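Local coordinates for protein chloride intracellular channel exc-4 (Caenorhabditis elegans, PDB 2YV9) that may insert into membranes to form chloride channels and is required to regulate the lumen size of the growing excretory canal, at residues P111-I123 / R178-Y191. Sequence-based numbering, arbitrary orientation. Where two conformers were deposited one is given.
Sequences PLFEKDPSAEKRI and RKSRYLLGNSMTEY
Tyr191 OH is held by the 111-123 segment: the Asp116 backbone N donates to it over 3.0 Å. In the conformer given for Glu120, Tyr191 OH also lies 2.5 Å from Glu120 OE2 at the ring edge, too short to take at face value, so that bond is doubtful. The ring is sandwiched. Ala119 CB sits over one face, 4.2 Å from the Tyr191 ring centroid and 13° off its normal, a CH-pi contact, while Glu190 OE1 lies above the opposite face near the rim. A phenylalanine in place of Tyr191 could keep the ring's face contacts but would probably leave Asp116 N without its acceptor.

Glu190 ties down the linker leading from helix 94-107 into helix 117-140. Glu190 N bonds to Leu112 O at 2.9 Å. The carboxylate turns back, bent at chi2 (-86°), and Glu190 OE2 receives Glu114 N at 3.2 Å in a nearly straight bond (167°). Glu190 OE1 stands 2.5 Å from Glu114 O. Phe113, which packs against helix 94-107, meets Glu190 CB obliquely.

At the other end, Arg178 reaches out in an extended chain from the end of helix 155-178. Arg178 NH2 meets the syn lone pair of Asp116 OD2 at 3.0 Å, a salt bridge, while NH1 donates to Leu183 O within the guanidinium plane. Asp116 OD1 meanwhile caps helix 117-140 through weak bonds from Ser118 N and Ala119 N. The linker is thus held against the start of helix 190-210 where the thioredoxin-like and all-helical domains of the GST-like fold meet, Phe113 and Glu190 also touching Glu46 of helix 38-52. One Asp116 carboxylate serves both helix and salt bridge, and the buried Glu190, against a backbone carbonyl, may be protonated, though nearby Lys115 would partly offset this.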
ATOM      1  N   PRO A 111     -10.076 -13.520 -16.401  1.00 28.36           N
ATOM      2  CA  PRO A 111      -9.784 -12.257 -17.060  1.00 26.21           C
ATOM      3  C   PRO A 111      -9.944 -11.036 -16.167  1.00 29.11           C
ATOM      4  O   PRO A 111     -10.539 -10.018 -16.558  1.00 28.58           O
ATOM      5  CB  PRO A 111     -10.852 -12.220 -18.176  1.00 28.45           C
ATOM      6  CG  PRO A 111     -11.975 -12.832 -17.579  1.00 26.42           C
ATOM      7  CD  PRO A 111     -11.430 -13.991 -16.760  1.00 35.27           C
ATOM      8  N   LEU A 112      -9.373 -11.120 -14.985  1.00 26.21           N
ATOM      9  CA  LEU A 112      -9.586 -10.086 -13.969  1.00 27.56           C
ATOM     10  C   LEU A 112      -8.664  -8.886 -14.111  1.00 31.02           C
ATOM     11  O   LEU A 112      -9.004  -7.797 -13.636  1.00 26.61           O
ATOM     12  CB  LEU A 112      -9.432 -10.726 -12.596  1.00 26.48           C
ATOM     13  CG  LEU A 112      -9.636  -9.909 -11.322  1.00 28.14           C
ATOM     14  CD1 LEU A 112     -11.017  -9.279 -11.226  1.00 32.32           C
ATOM     15  CD2 LEU A 112      -9.380 -10.805 -10.064  1.00 25.17           C
ATOM     16  N   PHE A 113      -7.496  -9.068 -14.728  1.00 26.39           N
ATOM     17  CA  PHE A 113      -6.530  -7.989 -14.845  1.00 23.52           C
ATOM     18  C   PHE A 113      -6.242  -7.686 -16.274  1.00 30.31           C
ATOM     19  O   PHE A 113      -5.948  -8.609 -17.072  1.00 30.19           O
ATOM     20  CB  PHE A 113      -5.222  -8.310 -14.157  1.00 27.94           C
ATOM     21  CG  PHE A 113      -5.345  -8.388 -12.680  1.00 23.10           C
ATOM     22  CD1 PHE A 113      -5.224  -7.254 -11.905  1.00 26.50           C
ATOM     23  CD2 PHE A 113      -5.631  -9.589 -12.068  1.00 22.74           C
ATOM     24  CE1 PHE A 113      -5.332  -7.341 -10.546  1.00 25.30           C
ATOM     25  CE2 PHE A 113      -5.773  -9.691 -10.712  1.00 29.25           C
ATOM     26  CZ  PHE A 113      -5.622  -8.573  -9.946  1.00 28.95           C
ATOM     27  N   GLU A 114      -6.319  -6.396 -16.565  1.00 26.64           N
ATOM     28  CA  GLU A 114      -5.984  -5.833 -17.876  1.00 28.33           C
ATOM     29  C   GLU A 114      -5.254  -4.515 -17.685  1.00 30.78           C
ATOM     30  O   GLU A 114      -5.203  -3.989 -16.575  1.00 31.88           O
ATOM     31  CB  GLU A 114      -7.247  -5.589 -18.679  1.00 29.34           C
ATOM     32  CG  GLU A 114      -8.050  -6.785 -19.005  1.00 33.06           C
ATOM     33  CD  GLU A 114      -7.354  -7.751 -19.911  1.00 46.45           C
ATOM     34  OE1 GLU A 114      -6.338  -7.375 -20.552  1.00 36.03           O
ATOM     35  OE2 GLU A 114      -7.829  -8.896 -19.961  1.00 44.64           O
ATOM     36  N   LYS A 115      -4.608  -4.026 -18.738  1.00 32.66           N
ATOM     37  CA  LYS A 115      -3.979  -2.704 -18.726  1.00 32.65           C
ATOM     38  C   LYS A 115      -4.697  -1.771 -19.692  1.00 35.66           C
ATOM     39  O   LYS A 115      -4.953  -2.105 -20.847  1.00 42.30           O
ATOM     40  CB  LYS A 115      -2.490  -2.778 -19.048  1.00 44.32           C
ATOM     41  CG  LYS A 115      -1.620  -3.127 -17.858  1.00 49.84           C
ATOM     42  CD  LYS A 115      -1.523  -1.961 -16.862  1.00 58.33           C
ATOM     43  CE  LYS A 115      -0.732  -2.348 -15.614  1.00 67.84           C
ATOM     44  NZ  LYS A 115      -1.278  -1.721 -14.372  1.00 69.80           N
ATOM     45  N   ASP A 116      -5.097  -0.610 -19.189  1.00 30.38           N
ATOM     46  CA  ASP A 116      -5.859   0.317 -20.000  1.00 27.91           C
ATOM     47  C   ASP A 116      -5.560   1.702 -19.468  1.00 30.47           C
ATOM     48  O   ASP A 116      -6.019   2.061 -18.365  1.00 32.43           O
ATOM     49  CB  ASP A 116      -7.323   0.024 -19.921  1.00 27.54           C
ATOM     50  CG  ASP A 116      -8.146   0.944 -20.796  1.00 35.68           C
ATOM     51  OD1 ASP A 116      -7.602   1.962 -21.279  1.00 50.00           O
ATOM     52  OD2 ASP A 116      -9.336   0.660 -20.966  1.00 54.96           O
ATOM     53  N   PRO A 117      -4.767   2.477 -20.209  1.00 36.84           N
ATOM     54  CA  PRO A 117      -4.382   3.799 -19.704  1.00 38.97           C
ATOM     55  C   PRO A 117      -5.531   4.826 -19.824  1.00 28.99           C
ATOM     56  O   PRO A 117      -5.566   5.779 -19.054  1.00 44.08           O
ATOM     57  CB  PRO A 117      -3.185   4.170 -20.581  1.00 44.55           C
ATOM     58  CG  PRO A 117      -3.478   3.488 -21.886  1.00 53.78           C
ATOM     59  CD  PRO A 117      -4.165   2.189 -21.526  1.00 47.83           C
ATOM     60  N   SER A 118      -6.490   4.576 -20.703  1.00 35.51           N
ATOM     61  CA  SER A 118      -7.711   5.379 -20.752  1.00 45.99           C
ATOM     62  C   SER A 118      -8.415   5.288 -19.398  1.00 45.87           C
ATOM     63  O   SER A 118      -8.747   6.296 -18.789  1.00 38.23           O
ATOM     64  CB  SER A 118      -8.649   4.907 -21.864  1.00 51.82           C
ATOM     65  OG  SER A 118      -9.976   5.385 -21.652  1.00 53.39           O
ATOM     66  N   ALA A 119      -8.616   4.065 -18.941  1.00 33.05           N
ATOM     67  CA  ALA A 119      -9.363   3.809 -17.698  1.00 36.01           C
ATOM     68  C   ALA A 119      -8.631   4.373 -16.486  1.00 34.33           C
ATOM     69  O   ALA A 119      -9.237   4.994 -15.588  1.00 30.32           O
ATOM     70  CB  ALA A 119      -9.571   2.331 -17.531  1.00 33.48           C
ATOM     71  N   GLU A 120      -7.316   4.145 -16.436  0.50 30.35           N
ATOM     72  CA  GLU A 120      -6.482   4.584 -15.300  0.50 30.17           C
ATOM     73  C   GLU A 120      -6.476   6.095 -15.130  0.50 35.64           C
ATOM     74  O   GLU A 120      -6.399   6.615 -14.002  0.50 26.77           O
ATOM     75  CB  GLU A 120      -5.025   4.113 -15.447  0.50 33.26           C
ATOM     76  CG  GLU A 120      -4.881   2.632 -15.272  0.50 25.99           C
ATOM     77  CD  GLU A 120      -3.466   2.106 -15.316  0.50 27.89           C
ATOM     78  OE1 GLU A 120      -2.521   2.904 -15.460  0.50 46.77           O
ATOM     79  OE2 GLU A 120      -3.318   0.870 -15.167  0.50 25.08           O
ATOM     80  N   LYS A 121      -6.489   6.809 -16.251  1.00 29.26           N
ATOM     81  CA  LYS A 121      -6.542   8.269 -16.191  1.00 27.55           C
ATOM     82  C   LYS A 121      -7.933   8.774 -15.784  1.00 31.41           C
ATOM     83  O   LYS A 121      -8.064   9.727 -15.025  1.00 29.93           O
ATOM     84  CB  LYS A 121      -6.141   8.863 -17.561  1.00 41.07           C
ATOM     85  CG  LYS A 121      -4.655   8.706 -17.878  1.00 57.66           C
ATOM     86  CD  LYS A 121      -4.340   9.114 -19.332  1.00 65.59           C
ATOM     87  CE  LYS A 121      -3.309   8.183 -19.987  1.00 76.55           C
ATOM     88  NZ  LYS A 121      -3.447   8.163 -21.479  1.00 75.90           N
ATOM     89  N   ARG A 122      -8.969   8.110 -16.238  1.00 26.75           N
ATOM     90  CA  ARG A 122     -10.317   8.579 -15.990  1.00 28.98           C
ATOM     91  C   ARG A 122     -10.620   8.425 -14.487  1.00 32.86           C
ATOM     92  O   ARG A 122     -11.230   9.294 -13.874  1.00 31.59           O
ATOM     93  CB  ARG A 122     -11.324   7.791 -16.809  1.00 39.97           C
ATOM     94  CG  ARG A 122     -11.248   8.099 -18.308  1.00 37.56           C
ATOM     95  CD  ARG A 122     -11.919   9.429 -18.624  1.00 65.68           C
ATOM     96  NE  ARG A 122     -11.748   9.769 -20.033  1.00 86.85           N
ATOM     97  CZ  ARG A 122     -10.629  10.254 -20.573  1.00 97.65           C
ATOM     98  NH1 ARG A 122      -9.549  10.477 -19.823  1.00106.06           N
ATOM     99  NH2 ARG A 122     -10.589  10.522 -21.878  1.00 91.89           N
ATOM    100  N   ILE A 123     -10.252   7.267 -13.951  1.00 23.27           N
ATOM    101  CA  ILE A 123     -10.484   6.972 -12.522  1.00 23.57           C
ATOM    102  C   ILE A 123      -9.764   7.984 -11.647  1.00 26.11           C
ATOM    103  O   ILE A 123     -10.330   8.528 -10.670  1.00 25.48           O
ATOM    104  CB  ILE A 123     -10.053   5.539 -12.163  1.00 22.63           C
ATOM    105  CG1 ILE A 123     -10.950   4.525 -12.915  1.00 26.96           C
ATOM    106  CG2 ILE A 123     -10.063   5.263 -10.626  1.00 27.47           C
ATOM    107  CD1 ILE A 123     -10.471   3.029 -12.893  1.00 25.36           C
ATOM    108  N   ARG A 178     -18.298   2.174 -25.609  1.00 32.58           N
ATOM    109  CA  ARG A 178     -17.897   0.773 -25.396  1.00 34.35           C
ATOM    110  C   ARG A 178     -19.074  -0.200 -25.428  1.00 39.11           C
ATOM    111  O   ARG A 178     -18.933  -1.344 -25.864  1.00 34.06           O
ATOM    112  CB  ARG A 178     -17.117   0.620 -24.086  1.00 34.49           C
ATOM    113  CG  ARG A 178     -15.714   1.105 -24.201  1.00 35.07           C
ATOM    114  CD  ARG A 178     -14.789   0.738 -23.033  1.00 50.23           C
ATOM    115  NE  ARG A 178     -13.454   1.272 -23.322  1.00 46.48           N
ATOM    116  CZ  ARG A 178     -12.432   1.334 -22.481  1.00 40.42           C
ATOM    117  NH1 ARG A 178     -12.540   0.898 -21.236  1.00 43.57           N
ATOM    118  NH2 ARG A 178     -11.273   1.862 -22.903  1.00 42.73           N
ATOM    119  N   LYS A 179     -20.232   0.257 -24.970  1.00 29.18           N
ATOM    120  CA  LYS A 179     -21.432  -0.568 -24.825  1.00 27.78           C
ATOM    121  C   LYS A 179     -21.265  -1.835 -23.975  1.00 30.32           C
ATOM    122  O   LYS A 179     -22.040  -2.781 -24.084  1.00 37.37           O
ATOM    123  CB  LYS A 179     -21.996  -0.896 -26.225  1.00 31.66           C
ATOM    124  CG  LYS A 179     -22.169   0.364 -27.042  1.00 42.43           C
ATOM    125  CD  LYS A 179     -22.821   0.131 -28.387  1.00 46.42           C
ATOM    126  CE  LYS A 179     -23.311   1.447 -28.979  1.00 52.48           C
ATOM    127  NZ  LYS A 179     -22.234   2.482 -29.102  1.00 65.69           N
ATOM    128  N   SER A 180     -20.298  -1.790 -23.058  1.00 28.13           N
ATOM    129  CA  SER A 180     -19.934  -2.894 -22.178  1.00 27.60           C
ATOM    130  C   SER A 180     -20.607  -2.848 -20.810  1.00 29.87           C
ATOM    131  O   SER A 180     -20.981  -1.783 -20.348  1.00 29.62           O
ATOM    132  CB  SER A 180     -18.410  -2.881 -21.960  1.00 26.26           C
ATOM    133  OG  SER A 180     -17.956  -1.629 -21.589  1.00 27.08           O
ATOM    134  N   ARG A 181     -20.800  -4.029 -20.221  1.00 25.52           N
ATOM    135  CA  ARG A 181     -21.415  -4.186 -18.903  1.00 27.95           C
ATOM    136  C   ARG A 181     -20.502  -3.612 -17.832  1.00 23.95           C
ATOM    137  O   ARG A 181     -20.965  -2.882 -16.895  1.00 27.50           O
ATOM    138  CB  ARG A 181     -21.571  -5.672 -18.602  1.00 27.40           C
ATOM    139  CG  ARG A 181     -22.206  -5.986 -17.273  1.00 35.08           C
ATOM    140  CD  ARG A 181     -23.703  -6.035 -17.412  1.00 52.73           C
ATOM    141  NE  ARG A 181     -24.110  -7.275 -18.082  1.00 75.60           N
ATOM    142  CZ  ARG A 181     -25.268  -7.467 -18.719  1.00 79.94           C
ATOM    143  NH1 ARG A 181     -26.190  -6.504 -18.796  1.00 81.87           N
ATOM    144  NH2 ARG A 181     -25.504  -8.643 -19.289  1.00 80.53           N
ATOM    145  N   TYR A 182     -19.242  -4.033 -17.922  1.00 23.27           N
ATOM    146  CA  TYR A 182     -18.172  -3.500 -17.068  1.00 26.33           C
ATOM    147  C   TYR A 182     -17.370  -2.467 -17.868  1.00 29.38           C
ATOM    148  O   TYR A 182     -17.695  -2.203 -19.024  1.00 34.07           O
ATOM    149  CB  TYR A 182     -17.340  -4.661 -16.438  1.00 25.74           C
ATOM    150  CG  TYR A 182     -18.188  -5.506 -15.464  1.00 28.01           C
ATOM    151  CD1 TYR A 182     -18.356  -5.100 -14.124  1.00 25.37           C
ATOM    152  CD2 TYR A 182     -18.830  -6.657 -15.873  1.00 29.01           C
ATOM    153  CE1 TYR A 182     -19.146  -5.819 -13.241  1.00 24.53           C
ATOM    154  CE2 TYR A 182     -19.630  -7.395 -14.992  1.00 22.14           C
ATOM    155  CZ  TYR A 182     -19.786  -6.961 -13.661  1.00 29.49           C
ATOM    156  OH  TYR A 182     -20.553  -7.669 -12.766  1.00 32.15           O
ATOM    157  N   LEU A 183     -16.354  -1.838 -17.270  1.00 22.83           N
ATOM    158  CA  LEU A 183     -15.693  -0.715 -17.868  1.00 22.69           C
ATOM    159  C   LEU A 183     -14.956  -1.117 -19.131  1.00 29.00           C
ATOM    160  O   LEU A 183     -14.922  -0.342 -20.084  1.00 31.05           O
ATOM    161  CB  LEU A 183     -14.723  -0.051 -16.867  1.00 25.56           C
ATOM    162  CG  LEU A 183     -14.141   1.309 -17.201  1.00 29.58           C
ATOM    163  CD1 LEU A 183     -15.209   2.367 -17.360  1.00 28.40           C
ATOM    164  CD2 LEU A 183     -13.155   1.730 -16.116  1.00 30.00           C
ATOM    165  N   LEU A 184     -14.376  -2.309 -19.134  1.00 26.20           N
ATOM    166  CA  LEU A 184     -13.568  -2.774 -20.293  1.00 35.11           C
ATOM    167  C   LEU A 184     -14.182  -3.844 -21.159  1.00 35.11           C
ATOM    168  O   LEU A 184     -13.631  -4.175 -22.227  1.00 37.79           O
ATOM    169  CB  LEU A 184     -12.254  -3.318 -19.782  1.00 33.42           C
ATOM    170  CG  LEU A 184     -11.136  -2.314 -19.559  1.00 30.40           C
ATOM    171  CD1 LEU A 184     -11.528  -1.166 -18.622  1.00 34.47           C
ATOM    172  CD2 LEU A 184      -9.890  -3.105 -19.094  1.00 31.21           C
ATOM    173  N   GLY A 185     -15.278  -4.433 -20.717  1.00 24.08           N
ATOM    174  CA  GLY A 185     -15.876  -5.542 -21.415  1.00 26.09           C
ATOM    175  C   GLY A 185     -16.920  -6.219 -20.571  1.00 27.67           C
ATOM    176  O   GLY A 185     -17.526  -5.567 -19.677  1.00 28.26           O
ATOM    177  N   ASN A 186     -17.150  -7.500 -20.862  1.00 30.65           N
ATOM    178  CA  ASN A 186     -18.213  -8.262 -20.222  1.00 27.58           C
ATOM    179  C   ASN A 186     -17.859  -8.793 -18.830  1.00 30.13           C
ATOM    180  O   ASN A 186     -18.746  -9.301 -18.130  1.00 33.29           O
ATOM    181  CB  ASN A 186     -18.577  -9.439 -21.112  1.00 36.57           C
ATOM    182  CG  ASN A 186     -19.893 -10.071 -20.731  1.00 52.52           C
ATOM    183  OD1 ASN A 186     -19.965 -11.273 -20.440  1.00 62.05           O
ATOM    184  ND2 ASN A 186     -20.947  -9.262 -20.724  1.00 41.50           N
ATOM    185  N   SER A 187     -16.588  -8.691 -18.442  1.00 30.16           N
ATOM    186  CA  SER A 187     -16.064  -9.296 -17.232  1.00 26.76           C
ATOM    187  C   SER A 187     -15.553  -8.197 -16.298  1.00 24.19           C
ATOM    188  O   SER A 187     -14.986  -7.179 -16.752  1.00 26.85           O
ATOM    189  CB  SER A 187     -14.890 -10.213 -17.528  1.00 33.50           C
ATOM    190  OG  SER A 187     -15.345 -11.465 -17.964  1.00 33.01           O
ATOM    191  N   MET A 188     -15.756  -8.419 -15.017  1.00 22.30           N
ATOM    192  CA  MET A 188     -15.238  -7.483 -14.002  1.00 20.41           C
ATOM    193  C   MET A 188     -13.722  -7.522 -14.021  1.00 23.66           C
ATOM    194  O   MET A 188     -13.141  -8.595 -14.061  1.00 27.80           O
ATOM    195  CB  MET A 188     -15.731  -7.888 -12.614  1.00 22.57           C
ATOM    196  CG  MET A 188     -15.435  -6.828 -11.540  1.00 25.10           C
ATOM    197  SD  MET A 188     -15.924  -7.341  -9.875  1.00 26.30           S
ATOM    198  CE  MET A 188     -14.625  -8.496  -9.494  1.00 27.51           C
ATOM    199  N   THR A 189     -13.070  -6.346 -13.975  1.00 20.79           N
ATOM    200  CA  THR A 189     -11.635  -6.262 -13.937  1.00 19.69           C
ATOM    201  C   THR A 189     -11.206  -5.416 -12.736  1.00 20.08           C
ATOM    202  O   THR A 189     -12.042  -4.838 -12.054  1.00 24.31           O
ATOM    203  CB  THR A 189     -11.042  -5.624 -15.225  1.00 23.12           C
ATOM    204  OG1 THR A 189     -11.460  -4.247 -15.377  1.00 23.59           O
ATOM    205  CG2 THR A 189     -11.420  -6.452 -16.484  1.00 25.10           C
ATOM    206  N   GLU A 190      -9.887  -5.295 -12.543  1.00 19.91           N
ATOM    207  CA  GLU A 190      -9.360  -4.465 -11.457  1.00 19.98           C
ATOM    208  C   GLU A 190      -9.853  -3.008 -11.555  1.00 24.53           C
ATOM    209  O   GLU A 190     -10.115  -2.354 -10.528  1.00 22.97           O
ATOM    210  CB  GLU A 190      -7.841  -4.567 -11.354  1.00 24.60           C
ATOM    211  CG  GLU A 190      -7.022  -3.513 -12.166  1.00 26.05           C
ATOM    212  CD  GLU A 190      -6.773  -3.913 -13.582  1.00 33.20           C
ATOM    213  OE1 GLU A 190      -5.817  -3.344 -14.199  1.00 27.20           O
ATOM    214  OE2 GLU A 190      -7.525  -4.774 -14.082  1.00 30.87           O
ATOM    215  N   TYR A 191     -10.070  -2.503 -12.773  1.00 21.46           N
ATOM    216  CA  TYR A 191     -10.558  -1.148 -12.930  1.00 24.06           C
ATOM    217  C   TYR A 191     -11.960  -0.953 -12.354  1.00 21.86           C
ATOM    218  O   TYR A 191     -12.247   0.095 -11.797  1.00 22.74           O
ATOM    219  CB  TYR A 191     -10.468  -0.702 -14.351  1.00 23.92           C
ATOM    220  CG  TYR A 191      -9.032  -0.693 -14.837  1.00 22.52           C
ATOM    221  CD1 TYR A 191      -8.088   0.105 -14.248  1.00 27.77           C
ATOM    222  CD2 TYR A 191      -8.650  -1.468 -15.938  1.00 24.96           C
ATOM    223  CE1 TYR A 191      -6.784   0.144 -14.701  1.00 30.86           C
ATOM    224  CE2 TYR A 191      -7.328  -1.477 -16.375  1.00 23.59           C
ATOM    225  CZ  TYR A 191      -6.399  -0.628 -15.775  1.00 27.96           C
ATOM    226  OH  TYR A 191      -5.078  -0.548 -16.185  1.00 33.00           O
TER